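Local atomic coordinates of GCN5-related N-acetyltransferase:Aminotransferase, class-II (Rhodopseudomonas palustris, PDB entry 2FIW), a protein that probably transfers an acetyl group from bound acetyl coenzyme A to an amine acceptor, as a member of the GCN5-related N-acetyltransferase family. Residues A23-V26 and A27-Q31; T143-N147 and G148-A152; A49-E52 and A53-A56. All coordinates share one frame; numbering follows the deposited sequence. Where two conformers were deposited one is given.

In the fold
Along the chain the order is interaction 1, interaction 3, interaction 2. Interaction 1 lies within helix 18-32 and interaction 3 at the start of helix 52-60. Their centres are about 14 Å apart, yet they touch: F25 CG is 3.7 Å from F55 CZ, and A49 CB packs against F25 and V26. Interaction 2 is the turn end of the hairpin of strands 149-159 and 137-146, the last two across the mixed seven-stranded sheet, 137-146 being outermost. It touches neither of the others. Interaction 1 lines the acetyl coenzyme A pocket through S28, while interactions 2 and 3 lie farther off, the side chains of L151 and F55 about 9 and 10 Å from the ligand.

Interaction 1: residues A23-V26 and A27-Q31; sequences AIFV and ASIEQ. With ACO (acetyl coenzyme *a), chain C.
I29 sets its terminal methyl on the ring of F25, one helical turn back along helix 18-32. CD1 lies 3.6 Å from the centroid of the F25 ring and only 13° off the ring normal, a CH-pi contact over the middle of the face. The torsion of F25 explains the fit: CG stands opposite the backbone N (chi1 167°), which brings the ring alongside its own carbonyl and in line with I29. That carbonyl is crowded as well, since I29 CD1 comes within 3.3 Å of F25 O while I29 N donates a hydrogen bond to the same oxygen. This is the tight side. Beyond the pair, Y89 meets the F25 ring edge-to-face and F55 meets it at an oblique angle, so an alanine in place of F25 would probably leave I29 CD1 without the surface it rests on and open a gap toward Y89 and F55.

The outer side is looser. The side chains of A23 and E30 are exposed, and backbone bonds supply the order. E30 N to V26 O is the straightest of these, 3.0 Å with 172° at the hydrogen, whereas A27 N reaches A23 O at 3.2 Å from above the carbonyl plane.

A third aspect of the helix faces the cofactor. S28 OG is hydrogen-bonded to V90 O, at the end of strand 84-90, and it lies 2.6 Å from O9P, a carbonyl oxygen of the pantetheine arm of acetyl coenzyme A. S28 N meanwhile holds I24 O at 2.9 Å. The repeated i to i+4 bonds, with an apolar i to i+4 pair turned inward and a serine at the ligand, mark an amphipathic helix lining the acetyl coenzyme A site of a GNAT fold.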
# COMPACT_ATOMS: atom_id res chain seq x y z
N ALA A 23 -7.10 7.89 7.35
CA ALA A 23 -7.66 8.83 6.39
C ALA A 23 -7.11 8.71 4.97
O ALA A 23 -7.85 8.86 3.99
CB ALA A 23 -7.51 10.25 6.91
N ILE A 24 -5.81 8.44 4.83
CA ILE A 24 -5.21 8.24 3.50
C ILE A 24 -5.72 6.94 2.89
O ILE A 24 -5.95 6.85 1.68
CB ILE A 24 -3.64 8.20 3.57
CG1 ILE A 24 -3.07 9.60 3.80
CG2 ILE A 24 -3.04 7.59 2.32
CD1 ILE A 24 -1.66 9.61 4.40
N PHE A 25 -5.90 5.94 3.75
CA PHE A 25 -6.30 4.59 3.39
C PHE A 25 -7.74 4.60 2.84
O PHE A 25 -7.98 4.09 1.73
CB PHE A 25 -6.14 3.71 4.64
CG PHE A 25 -6.79 2.35 4.56
CD1 PHE A 25 -8.07 2.14 5.10
CD2 PHE A 25 -6.08 1.26 4.06
CE1 PHE A 25 -8.64 0.87 5.07
CE2 PHE A 25 -6.64 -0.00 4.02
CZ PHE A 25 -7.92 -0.21 4.53
N VAL A 26 -8.68 5.19 3.58
CA VAL A 26 -10.06 5.22 3.10
C VAL A 26 -10.23 6.12 1.87
O VAL A 26 -11.00 5.77 0.98
CB VAL A 26 -11.16 5.52 4.20
CG1 VAL A 26 -10.77 4.98 5.55
CG2 VAL A 26 -11.50 6.98 4.28
N ALA A 27 -9.52 7.26 1.81
CA ALA A 27 -9.65 8.16 0.66
C ALA A 27 -9.06 7.56 -0.60
O ALA A 27 -9.59 7.73 -1.69
CB ALA A 27 -9.02 9.48 0.97
N SER A 28 -7.95 6.84 -0.45
CA SER A 28 -7.30 6.11 -1.54
C SER A 28 -8.22 5.04 -2.14
O SER A 28 -8.32 4.89 -3.35
CB SER A 28 -6.02 5.46 -1.00
OG SER A 28 -5.27 4.86 -2.04
N ILE A 29 -8.88 4.29 -1.26
CA ILE A 29 -9.82 3.25 -1.66
C ILE A 29 -11.08 3.82 -2.35
O ILE A 29 -11.44 3.39 -3.45
CB ILE A 29 -10.17 2.37 -0.45
CG1 ILE A 29 -8.93 1.56 -0.02
CG2 ILE A 29 -11.41 1.46 -0.74
CD1 ILE A 29 -9.04 0.99 1.37
N GLU A 30 -11.74 4.77 -1.70
CA GLU A 30 -12.94 5.39 -2.25
C GLU A 30 -12.68 5.89 -3.67
O GLU A 30 -13.37 5.51 -4.63
CB GLU A 30 -13.39 6.56 -1.37
CG GLU A 30 -13.93 6.15 0.00
CD GLU A 30 -14.26 7.34 0.89
OE1 GLU A 30 -13.72 8.45 0.63
OE2 GLU A 30 -15.04 7.15 1.84
N GLN A 31 -11.64 6.70 -3.79
CA GLN A 31 -11.39 7.48 -5.00
C GLN A 31 -10.58 6.78 -6.09
O GLN A 31 -10.63 7.21 -7.25
CB GLN A 31 -10.77 8.85 -4.67
CG GLN A 31 -11.61 9.70 -3.68
CD GLN A 31 -11.04 11.11 -3.41
OE1 GLN A 31 -10.68 11.85 -4.34
NE2 GLN A 31 -10.95 11.48 -2.12
N1A ACO C . 4.00 11.86 -15.44
C2A ACO C . 3.39 10.74 -15.88
N3A ACO C . 3.35 9.63 -15.13
C4A ACO C . 3.91 9.57 -13.88
C5A ACO C . 4.56 10.68 -13.36
C6A ACO C . 4.59 11.90 -14.21
N6A ACO C . 5.20 13.04 -13.78
N7A ACO C . 5.02 10.35 -12.13
C8A ACO C . 4.66 9.06 -11.90
N9A ACO C . 4.00 8.59 -12.97
C1B ACO C . 3.41 7.25 -13.18
C2B ACO C . 4.38 6.08 -13.07
O2B ACO C . 5.08 5.89 -14.30
C3B ACO C . 3.44 4.93 -12.77
O3B ACO C . 3.06 4.24 -13.96
P3B ACO C . 2.58 2.69 -13.94
O7A ACO C . 1.16 2.65 -13.39
O8A ACO C . 3.57 2.00 -13.03
O9A ACO C . 2.69 2.30 -15.40
C4B ACO C . 2.20 5.57 -12.11
O4B ACO C . 2.34 6.98 -12.26
C5B ACO C . 2.09 5.24 -10.62
O5B ACO C . 3.37 5.46 -10.02
P1A ACO C . 3.56 6.29 -8.65
O1A ACO C . 3.25 7.75 -8.89
O2A ACO C . 4.92 5.86 -8.14
O3A ACO C . 2.43 5.61 -7.73
P2A ACO C . 1.29 6.42 -6.96
O4A ACO C . 0.32 6.93 -7.99
O5A ACO C . 1.97 7.38 -6.03
O6A ACO C . 0.56 5.28 -6.07
CBP ACO C . -0.89 3.28 -5.78
CCP ACO C . 0.29 3.94 -6.51
CDP ACO C . -1.16 1.94 -6.46
CEP ACO C . -0.53 3.06 -4.32
CAP ACO C . -2.15 4.17 -5.81
OAP ACO C . -2.70 4.27 -7.14
C9P ACO C . -3.26 3.87 -4.81
O9P ACO C . -3.24 4.42 -3.60
N8P ACO C . -4.22 3.12 -5.14
C7P ACO C . -5.42 2.72 -4.38
C6P ACO C . -5.14 1.78 -3.21
C5P ACO C . -4.52 0.52 -3.74
O5P ACO C . -4.96 -0.03 -4.74
N4P ACO C . -3.48 0.06 -3.06
C3P ACO C . -2.72 -1.12 -3.40
C2P ACO C . -3.43 -2.32 -2.78
S1P ACO C . -2.21 -3.58 -2.79
C ACO C . -1.70 -3.68 -1.20
O ACO C . -1.84 -2.73 -0.44
CH3 ACO C . -1.15 -4.81 -0.78

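Interaction 2: residues T143-N147 and G148-A152; sequences TVSIN and GEWLA
The W150 indole has S145 OG and a water at its edge, both in the ring plane, while the methyl T143 CG2 and S145 CB approach it obliquely. The water accepts from W150 NE1 at 3.2 Å and is hydrogen-bonded to S145 OG, bridging a non-hydrogen-bonded pair of the hairpin. T143 CG2 lies 3.5 Å from W150 CB, at the foot of the side chain. With CG anti to the carbonyl carbon (chi1 -68°), the indole projects outward from the face carrying T143 and S145, its CD1/NE1 edge turned to S145.

On the reverse face, V144 CG1 lies 4.1 Å from L151 CB, the two side chains crossing at a slant, and I146 CD1 meets L151 CD2 more loosely. L151 is the buried residue here, covered by Y37 and W45.

Two antiparallel hydrogen-bonded pairs hold the strands. V144 N reaches L151 O at 2.8 Å with 171° at the hydrogen, and I146 pairs with E149 across the type I' turn, with N147 and G148 both at positive phi. The W150 face thus mixes a methyl contact with a water bridge, the other face joins V144 and I146 to L151 by apolar contacts, and the backbone bonds set the strand pairing.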
# COMPACT_ATOMS: atom_id res chain seq x y z
N THR A 143 -9.25 -14.56 -4.25
CA THR A 143 -10.37 -13.81 -3.71
C THR A 143 -10.11 -13.72 -2.22
O THR A 143 -9.72 -14.70 -1.60
CB THR A 143 -11.72 -14.52 -4.00
OG1 THR A 143 -11.94 -14.54 -5.42
CG2 THR A 143 -12.86 -13.85 -3.31
N VAL A 144 -10.30 -12.54 -1.67
CA VAL A 144 -10.20 -12.35 -0.23
C VAL A 144 -11.59 -11.98 0.31
O VAL A 144 -12.34 -11.24 -0.32
CB VAL A 144 -9.09 -11.27 0.14
CG1 VAL A 144 -9.45 -9.89 -0.41
CG2 VAL A 144 -8.85 -11.20 1.64
N SER A 145 -11.92 -12.53 1.48
CA SER A 145 -13.16 -12.20 2.15
C SER A 145 -12.87 -11.11 3.18
O SER A 145 -12.08 -11.32 4.09
CB SER A 145 -13.77 -13.45 2.81
OG SER A 145 -14.99 -13.13 3.46
N ILE A 146 -13.48 -9.94 3.00
CA ILE A 146 -13.28 -8.80 3.88
C ILE A 146 -14.65 -8.29 4.27
O ILE A 146 -15.43 -7.92 3.39
CB ILE A 146 -12.55 -7.60 3.20
CG1 ILE A 146 -11.17 -7.98 2.69
CG2 ILE A 146 -12.42 -6.41 4.19
CD1 ILE A 146 -10.48 -6.89 1.85
N ASN A 147 -14.94 -8.26 5.57
CA ASN A 147 -16.20 -7.72 6.07
C ASN A 147 -17.43 -8.20 5.29
O ASN A 147 -18.32 -7.41 4.95
CB ASN A 147 -16.15 -6.20 6.11
CG ASN A 147 -17.02 -5.63 7.19
OD1 ASN A 147 -17.37 -6.33 8.15
ND2 ASN A 147 -17.39 -4.36 7.06
N GLY A 148 -17.45 -9.50 4.99
CA GLY A 148 -18.57 -10.12 4.31
C GLY A 148 -18.65 -9.89 2.80
O GLY A 148 -19.65 -10.23 2.18
N GLU A 149 -17.61 -9.29 2.23
CA GLU A 149 -17.52 -9.10 0.78
C GLU A 149 -16.39 -9.93 0.22
O GLU A 149 -15.43 -10.20 0.92
CB GLU A 149 -17.28 -7.63 0.43
CG GLU A 149 -18.49 -6.74 0.63
CD GLU A 149 -19.40 -6.74 -0.58
OE1 GLU A 149 -20.61 -6.83 -0.39
OE2 GLU A 149 -18.90 -6.65 -1.72
N TRP A 150 -16.51 -10.32 -1.05
CA TRP A 150 -15.42 -10.94 -1.77
C TRP A 150 -14.77 -9.93 -2.74
O TRP A 150 -15.47 -9.20 -3.47
CB TRP A 150 -15.88 -12.20 -2.51
CG TRP A 150 -16.28 -13.39 -1.61
CD1 TRP A 150 -16.13 -13.51 -0.24
CD2 TRP A 150 -16.87 -14.63 -2.05
NE1 TRP A 150 -16.60 -14.73 0.19
CE2 TRP A 150 -17.06 -15.44 -0.89
CE3 TRP A 150 -17.27 -15.13 -3.29
CZ2 TRP A 150 -17.63 -16.72 -0.96
CZ3 TRP A 150 -17.83 -16.41 -3.35
CH2 TRP A 150 -18.00 -17.19 -2.19
N LEU A 151 -13.44 -9.90 -2.75
CA LEU A 151 -12.68 -8.96 -3.56
C LEU A 151 -11.56 -9.75 -4.20
O LEU A 151 -10.88 -10.52 -3.52
CB LEU A 151 -12.10 -7.83 -2.70
CG LEU A 151 -12.91 -6.58 -2.38
CD1 LEU A 151 -13.90 -6.79 -1.24
CD2 LEU A 151 -11.97 -5.47 -1.99
N ALA A 152 -11.37 -9.57 -5.51
CA ALA A 152 -10.27 -10.23 -6.21
C ALA A 152 -8.95 -9.49 -5.96
O ALA A 152 -8.95 -8.29 -5.69
CB ALA A 152 -10.55 -10.30 -7.69
O HOH W 1 -16.62 -15.92 3.20

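Interaction 3: residues A49-E52 and A53-A56; sequences ADDE and AKFA
D51 and K54 run across each other at about a right angle. The D51 carboxylate lies beside the aliphatic base of the lysine, not at its amine. D51 has two conformers, so the placing of its carboxylate, with OD2 3.2 Å from K54 CB but 5.8 Å from K54 NZ, is tentative. Any attraction between these opposite charges is probably weak and long-range, not a salt bridge.

A49 and F55 meet differently. The A49 methyl stands over the centre of the F55 ring, CB being 4.2 Å from the centroid and 9° off the normal, a CH-pi contact. A49 CA also lies 3.8 Å from F55 CD1. F55 reaches this place because its CG is trans to the backbone N (chi1 -171°), folding the ring back toward the loop. The side chains of A49 and F55 also touch A22 of helix 18-32.

The backbone completes the link. F55 N donates to D51 O at 2.8 Å, nearly along the C=O axis, and A56 N to E52 O at 2.9 Å; K54 N adds a weak bond to D51 O. With D51 in the N-cap position and its carbonyl accepting the first i to i+4 bond, the geometry is that of a helix N-terminus, here where the loop after helix 39-46 enters helix 52-60.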
# COMPACT_ATOMS: atom_id res chain seq x y z
N ALA A 49 -10.43 0.41 8.51
CA ALA A 49 -9.99 1.53 9.34
C ALA A 49 -10.99 1.89 10.47
O ALA A 49 -10.71 2.77 11.30
CB ALA A 49 -9.68 2.74 8.47
N ASP A 50 -12.15 1.20 10.47
CA ASP A 50 -13.21 1.35 11.47
C ASP A 50 -12.77 0.89 12.85
O ASP A 50 -12.99 1.61 13.84
CB ASP A 50 -14.46 0.53 11.08
CG ASP A 50 -15.32 1.22 10.04
OD1 ASP A 50 -14.97 2.34 9.62
OD2 ASP A 50 -16.36 0.63 9.64
N ASP A 51 -12.19 -0.30 12.93
CA ASP A 51 -11.62 -0.78 14.18
C ASP A 51 -10.25 -0.11 14.36
O ASP A 51 -9.22 -0.64 13.93
CB ASP A 51 -11.51 -2.31 14.19
CG ASP A 51 -11.12 -2.87 15.55
OD1 ASP A 51 -10.90 -2.09 16.51
OD2 ASP A 51 -11.02 -4.11 15.65
N GLU A 52 -10.28 1.07 14.97
CA GLU A 52 -9.11 1.94 15.12
C GLU A 52 -7.89 1.30 15.78
O GLU A 52 -6.77 1.42 15.28
CB GLU A 52 -9.50 3.25 15.82
CG GLU A 52 -10.56 4.02 15.03
CD GLU A 52 -10.88 5.41 15.58
OE1 GLU A 52 -10.15 5.91 16.48
OE2 GLU A 52 -11.88 6.00 15.10
N ALA A 53 -8.13 0.60 16.88
CA ALA A 53 -7.07 -0.08 17.61
C ALA A 53 -6.38 -1.17 16.79
O ALA A 53 -5.14 -1.32 16.82
CB ALA A 53 -7.62 -0.65 18.94
N LYS A 54 -7.18 -1.92 16.04
CA LYS A 54 -6.72 -3.06 15.24
C LYS A 54 -6.08 -2.60 13.91
O LYS A 54 -5.12 -3.20 13.43
CB LYS A 54 -7.91 -4.01 15.01
CG LYS A 54 -7.63 -5.25 14.19
CD LYS A 54 -8.89 -6.10 14.03
CE LYS A 54 -8.82 -6.98 12.75
NZ LYS A 54 -7.56 -7.81 12.75
N PHE A 55 -6.63 -1.54 13.33
CA PHE A 55 -5.96 -0.87 12.20
C PHE A 55 -4.57 -0.34 12.61
O PHE A 55 -3.59 -0.58 11.92
CB PHE A 55 -6.83 0.25 11.63
CG PHE A 55 -6.30 0.83 10.34
CD1 PHE A 55 -6.47 0.15 9.13
CD2 PHE A 55 -5.63 2.05 10.34
CE1 PHE A 55 -5.97 0.67 7.93
CE2 PHE A 55 -5.12 2.59 9.14
CZ PHE A 55 -5.29 1.89 7.94
N ALA A 56 -4.51 0.37 13.74
CA ALA A 56 -3.26 0.88 14.28
C ALA A 56 -2.29 -0.24 14.69
O ALA A 56 -1.11 -0.15 14.43
CB ALA A 56 -3.54 1.83 15.45